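Local coordinates for protein NS6 protease (Murine norovirus 1, PDB 4ASH) that cleaves peptide bonds as a trypsin-like cysteine protease, probably to process the norovirus polyprotein into its mature proteins, at residues I7-F20 and I137-K149. The protein carries 1 engineered substitution. Numbering follows the deposited sequence.
Sequences IWSRVVQFGTGWGF and IPGDAGCPYVYKK. Engineered in segment 137-149: A141 (natural residue Cys).
W18 and F20 meet C143 and P144 across the domain interface of a trypsin-like (PA clan) fold: the β-hairpin 11–20 belongs to the N-terminal antiparallel sheet, strand 144–149 to the second sheet. The loop G139–G142 is the family's G-D-C-G motif, where the engineered A141 replaces the Cys that is probably the nucleophile. Packing is tightest in the middle. C143 SG lies over one face of the W18 indole, 4.0 Å from the centroid of its five-membered ring, while Q13 CG sits above the opposite face, toward the rim. The F20 ring extends away from its own N (chi1 -177°) and turns one face to P144, whose CB makes a CH-pi contact; V11 CG2 rests 3.8 Å from P144 CD. The backbones also approach closely: W18 N donates to A141 O (3.0 Å) in the carbonyl plane, and G142 CA lies 3.1 Å from W18 O. At the indole edge, G139 O lies in the ring plane, 3.0 Å from W18 NE1. Contacts thin toward I7, whose CD1 barely reaches V146 CG1 at 4.4 Å, and T16 is loose and exposed. A water weakly bonded to W18 NE1 (2.9 Å) lies 2.7 Å from D140 OD1.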
loop_
_atom_site.group_PDB
_atom_site.type_symbol
_atom_site.label_atom_id
_atom_site.label_comp_id
_atom_site.label_asym_id
_atom_site.label_seq_id
_atom_site.Cartn_x
_atom_site.Cartn_y
_atom_site.Cartn_z
ATOM N N ILE A 7 -1.370 4.813 -14.125
ATOM C CA ILE A 7 -1.293 4.108 -12.850
ATOM C C ILE A 7 -2.182 4.772 -11.797
ATOM O O ILE A 7 -2.677 4.122 -10.878
ATOM C CB ILE A 7 0.162 4.036 -12.335
ATOM C CG1 ILE A 7 0.332 2.897 -11.326
ATOM C CG2 ILE A 7 0.592 5.376 -11.740
ATOM C CD1 ILE A 7 1.777 2.605 -10.975
ATOM N N TRP A 8 -2.382 6.077 -11.923
ATOM C CA TRP A 8 -3.152 6.799 -10.923
ATOM C C TRP A 8 -4.635 6.419 -10.879
ATOM O O TRP A 8 -5.278 6.535 -9.837
ATOM C CB TRP A 8 -3.005 8.309 -11.142
ATOM C CG TRP A 8 -1.651 8.817 -10.767
ATOM C CD1 TRP A 8 -0.582 9.012 -11.594
ATOM C CD2 TRP A 8 -1.215 9.164 -9.456
ATOM N NE1 TRP A 8 0.498 9.466 -10.875
ATOM C CE2 TRP A 8 0.138 9.569 -9.557
ATOM C CE3 TRP A 8 -1.827 9.168 -8.205
ATOM C CZ2 TRP A 8 0.873 10.003 -8.458
ATOM C CZ3 TRP A 8 -1.087 9.605 -7.104
ATOM C CH2 TRP A 8 0.245 10.010 -7.243
ATOM N N SER A 9 -5.193 5.961 -11.997
ATOM C CA SER A 9 -6.606 5.602 -11.988
ATOM C C SER A 9 -6.842 4.350 -11.144
ATOM O O SER A 9 -7.994 4.032 -10.818
ATOM C CB SER A 9 -7.139 5.396 -13.412
ATOM O OG SER A 9 -6.759 4.129 -13.896
ATOM N N ARG A 10 -5.743 3.688 -10.762
ATOM C CA ARG A 10 -5.753 2.498 -9.905
ATOM C C ARG A 10 -5.893 2.847 -8.427
ATOM O O ARG A 10 -6.183 1.970 -7.603
ATOM C CB ARG A 10 -4.447 1.697 -10.045
ATOM C CG ARG A 10 -4.167 1.052 -11.393
ATOM C CD ARG A 10 -2.824 0.333 -11.312
ATOM N NE ARG A 10 -2.389 -0.161 -12.610
ATOM C CZ ARG A 10 -2.293 -1.443 -12.935
ATOM N NH1 ARG A 10 -2.562 -2.393 -12.040
ATOM N NH2 ARG A 10 -1.899 -1.771 -14.153
ATOM N N VAL A 11 -5.650 4.117 -8.086
ATOM C CA VAL A 11 -5.717 4.573 -6.704
ATOM C C VAL A 11 -7.097 5.183 -6.498
ATOM O O VAL A 11 -7.464 6.148 -7.178
ATOM C CB VAL A 11 -4.616 5.610 -6.390
ATOM C CG1 VAL A 11 -4.662 6.019 -4.918
ATOM C CG2 VAL A 11 -3.228 5.043 -6.724
ATOM N N VAL A 12 -7.884 4.573 -5.615
ATOM C CA VAL A 12 -9.256 5.032 -5.356
ATOM C C VAL A 12 -9.557 5.137 -3.870
ATOM O O VAL A 12 -8.924 4.469 -3.046
ATOM C CB VAL A 12 -10.325 4.124 -6.030
ATOM C CG1 VAL A 12 -10.137 4.104 -7.550
ATOM C CG2 VAL A 12 -10.277 2.698 -5.467
ATOM N N GLN A 13 -10.525 5.979 -3.509
ATOM C CA GLN A 13 -10.915 6.078 -2.108
ATOM C C GLN A 13 -11.517 4.762 -1.631
ATOM O O GLN A 13 -12.123 4.010 -2.405
ATOM C CB GLN A 13 -11.874 7.261 -1.894
ATOM C CG GLN A 13 -11.124 8.561 -1.996
ATOM C CD GLN A 13 -11.905 9.770 -1.496
ATOM O OE1 GLN A 13 -12.086 9.960 -0.286
ATOM N NE2 GLN A 13 -12.323 10.611 -2.422
ATOM N N PHE A 14 -11.307 4.462 -0.361
ATOM C CA PHE A 14 -11.778 3.211 0.208
ATOM C C PHE A 14 -11.846 3.361 1.715
ATOM O O PHE A 14 -10.835 3.617 2.361
ATOM C CB PHE A 14 -10.815 2.074 -0.165
ATOM C CG PHE A 14 -11.382 0.708 0.056
ATOM C CD1 PHE A 14 -12.451 0.261 -0.709
ATOM C CD2 PHE A 14 -10.858 -0.135 1.030
ATOM C CE1 PHE A 14 -12.978 -1.004 -0.507
ATOM C CE2 PHE A 14 -11.383 -1.402 1.235
ATOM C CZ PHE A 14 -12.448 -1.835 0.462
ATOM N N GLY A 15 -13.039 3.203 2.279
ATOM C CA GLY A 15 -13.208 3.379 3.707
ATOM C C GLY A 15 -12.751 4.770 4.093
ATOM O O GLY A 15 -13.159 5.758 3.477
ATOM N N THR A 16 -11.892 4.841 5.099
ATOM C CA THR A 16 -11.352 6.113 5.574
ATOM C C THR A 16 -9.975 6.418 4.970
ATOM O O THR A 16 -9.224 7.256 5.481
ATOM C CB THR A 16 -11.277 6.145 7.113
ATOM O OG1 THR A 16 -10.515 5.026 7.585
ATOM C CG2 THR A 16 -12.677 6.089 7.709
ATOM N N GLY A 17 -9.668 5.757 3.853
ATOM C CA GLY A 17 -8.412 5.989 3.168
ATOM C C GLY A 17 -8.511 5.720 1.680
ATOM O O GLY A 17 -9.430 6.190 0.995
ATOM N N TRP A 18 -7.548 4.943 1.187
ATOM C CA TRP A 18 -7.404 4.664 -0.231
ATOM C C TRP A 18 -7.037 3.203 -0.408
ATOM O O TRP A 18 -6.695 2.525 0.560
ATOM C CB TRP A 18 -6.296 5.530 -0.821
ATOM C CG TRP A 18 -6.588 6.975 -0.625
ATOM C CD1 TRP A 18 -6.328 7.709 0.487
ATOM C CD2 TRP A 18 -7.216 7.849 -1.558
ATOM N NE1 TRP A 18 -6.765 9.009 0.307
ATOM C CE2 TRP A 18 -7.310 9.112 -0.947
ATOM C CE3 TRP A 18 -7.709 7.688 -2.860
ATOM C CZ2 TRP A 18 -7.874 10.206 -1.591
ATOM C CZ3 TRP A 18 -8.265 8.779 -3.498
ATOM C CH2 TRP A 18 -8.343 10.019 -2.860
ATOM N N GLY A 19 -7.123 2.724 -1.644
ATOM C CA GLY A 19 -6.596 1.410 -1.989
ATOM C C GLY A 19 -6.103 1.437 -3.426
ATOM O O GLY A 19 -6.228 2.470 -4.113
ATOM N N PHE A 20 -5.569 0.309 -3.890
ATOM C CA PHE A 20 -4.871 0.239 -5.170
ATOM C C PHE A 20 -5.208 -1.050 -5.888
ATOM O O PHE A 20 -5.110 -2.141 -5.301
ATOM C CB PHE A 20 -3.359 0.285 -4.928
ATOM C CG PHE A 20 -2.530 0.298 -6.188
ATOM C CD1 PHE A 20 -2.492 1.422 -6.999
ATOM C CD2 PHE A 20 -1.779 -0.815 -6.561
ATOM C CE1 PHE A 20 -1.721 1.452 -8.141
ATOM C CE2 PHE A 20 -1.008 -0.791 -7.706
ATOM C CZ PHE A 20 -0.972 0.330 -8.496
ATOM N N ILE A 137 -0.175 12.793 5.172
ATOM C CA ILE A 137 -1.049 13.341 6.194
ATOM C C ILE A 137 -2.126 12.343 6.586
ATOM O O ILE A 137 -2.360 11.368 5.876
ATOM C CB ILE A 137 -1.737 14.623 5.695
ATOM C CG1 ILE A 137 -2.640 14.307 4.497
ATOM C CG2 ILE A 137 -0.704 15.679 5.343
ATOM C CD1 ILE A 137 -3.444 15.509 4.005
ATOM N N PRO A 138 -2.804 12.585 7.721
ATOM C CA PRO A 138 -3.957 11.740 8.043
ATOM C C PRO A 138 -4.930 11.715 6.880
ATOM O O PRO A 138 -5.349 12.772 6.379
ATOM C CB PRO A 138 -4.583 12.455 9.237
ATOM C CG PRO A 138 -3.424 13.090 9.907
ATOM C CD PRO A 138 -2.521 13.555 8.795
ATOM N N GLY A 139 -5.280 10.513 6.448
ATOM C CA GLY A 139 -6.180 10.327 5.330
ATOM C C GLY A 139 -5.488 9.637 4.167
ATOM O O GLY A 139 -6.168 9.126 3.280
ATOM N N ASP A 140 -4.152 9.625 4.180
ATOM C CA ASP A 140 -3.363 9.081 3.070
ATOM C C ASP A 140 -3.189 7.567 3.128
ATOM O O ASP A 140 -2.758 6.974 2.136
ATOM C CB ASP A 140 -1.961 9.693 3.002
ATOM C CG ASP A 140 -1.948 11.152 2.580
ATOM O OD1 ASP A 140 -2.971 11.683 2.079
ATOM O OD2 ASP A 140 -0.874 11.757 2.733
ATOM N N ALA A 141 -3.506 6.936 4.258
ATOM C CA ALA A 141 -3.277 5.488 4.384
ATOM C C ALA A 141 -3.992 4.693 3.293
ATOM O O ALA A 141 -5.143 4.971 2.943
ATOM C CB ALA A 141 -3.675 4.979 5.756
ATOM N N GLY A 142 -3.293 3.683 2.787
ATOM C CA GLY A 142 -3.798 2.854 1.708
ATOM C C GLY A 142 -3.174 3.145 0.360
ATOM O O GLY A 142 -3.250 2.312 -0.544
ATOM N N CYS A 143 -2.598 4.330 0.188
ATOM C CA CYS A 143 -1.940 4.672 -1.070
ATOM C C CYS A 143 -0.719 3.773 -1.300
ATOM O O CYS A 143 0.003 3.414 -0.349
ATOM C CB CYS A 143 -1.563 6.152 -1.117
ATOM S SG CYS A 143 -3.017 7.251 -1.238
ATOM N N PRO A 144 -0.494 3.366 -2.552
ATOM C CA PRO A 144 0.574 2.395 -2.823
ATOM C C PRO A 144 1.989 2.979 -2.847
ATOM O O PRO A 144 2.200 4.134 -3.199
ATOM C CB PRO A 144 0.204 1.885 -4.221
ATOM C CG PRO A 144 -0.369 3.126 -4.878
ATOM C CD PRO A 144 -1.209 3.756 -3.784
ATOM N N TYR A 145 2.959 2.135 -2.502
ATOM C CA TYR A 145 4.363 2.432 -2.711
ATOM C C TYR A 145 4.797 1.645 -3.926
ATOM O O TYR A 145 4.600 0.430 -3.965
ATOM C CB TYR A 145 5.184 1.928 -1.524
ATOM C CG TYR A 145 5.134 2.793 -0.282
ATOM C CD1 TYR A 145 3.920 3.159 0.295
ATOM C CD2 TYR A 145 6.304 3.228 0.323
ATOM C CE1 TYR A 145 3.871 3.944 1.442
ATOM C CE2 TYR A 145 6.272 4.016 1.472
ATOM C CZ TYR A 145 5.054 4.368 2.027
ATOM O OH TYR A 145 5.009 5.150 3.168
ATOM N N VAL A 146 5.382 2.317 -4.910
ATOM C CA VAL A 146 5.788 1.651 -6.144
ATOM C C VAL A 146 7.226 2.014 -6.499
ATOM O O VAL A 146 7.765 3.000 -6.018
ATOM C CB VAL A 146 4.861 2.025 -7.336
ATOM C CG1 VAL A 146 3.412 1.655 -7.033
ATOM C CG2 VAL A 146 4.968 3.512 -7.667
ATOM N N TYR A 147 7.857 1.207 -7.338
ATOM C CA TYR A 147 9.149 1.603 -7.888
ATOM C C TYR A 147 9.360 0.957 -9.242
ATOM O O TYR A 147 8.675 -0.008 -9.590
ATOM C CB TYR A 147 10.311 1.291 -6.933
ATOM C CG TYR A 147 10.739 -0.158 -6.872
ATOM C CD1 TYR A 147 9.973 -1.107 -6.207
ATOM C CD2 TYR A 147 11.923 -0.575 -7.470
ATOM C CE1 TYR A 147 10.377 -2.434 -6.137
ATOM C CE2 TYR A 147 12.334 -1.900 -7.405
ATOM C CZ TYR A 147 11.551 -2.824 -6.743
ATOM O OH TYR A 147 11.956 -4.143 -6.676
ATOM N N LYS A 148 10.275 1.516 -10.024
ATOM C CA LYS A 148 10.599 0.925 -11.311
ATOM C C LYS A 148 11.706 -0.101 -11.124
ATOM O O LYS A 148 12.855 0.248 -10.843
ATOM C CB LYS A 148 11.009 1.993 -12.326
ATOM C CG LYS A 148 11.158 1.450 -13.741
ATOM C CD LYS A 148 11.686 2.502 -14.698
ATOM C CE LYS A 148 10.718 3.663 -14.832
ATOM N NZ LYS A 148 11.209 4.693 -15.793
ATOM N N LYS A 149 11.343 -1.373 -11.247
ATOM C CA LYS A 149 12.305 -2.454 -11.102
ATOM C C LYS A 149 12.792 -2.827 -12.486
ATOM O O LYS A 149 12.010 -3.278 -13.330
ATOM C CB LYS A 149 11.672 -3.668 -10.425
ATOM C CG LYS A 149 12.689 -4.709 -9.968
ATOM C CD LYS A 149 12.007 -5.900 -9.303
ATOM C CE LYS A 149 13.028 -6.885 -8.756
ATOM N NZ LYS A 149 12.396 -8.121 -8.220
HETATM O O HOH W 1 -5.478 11.517 0.968
#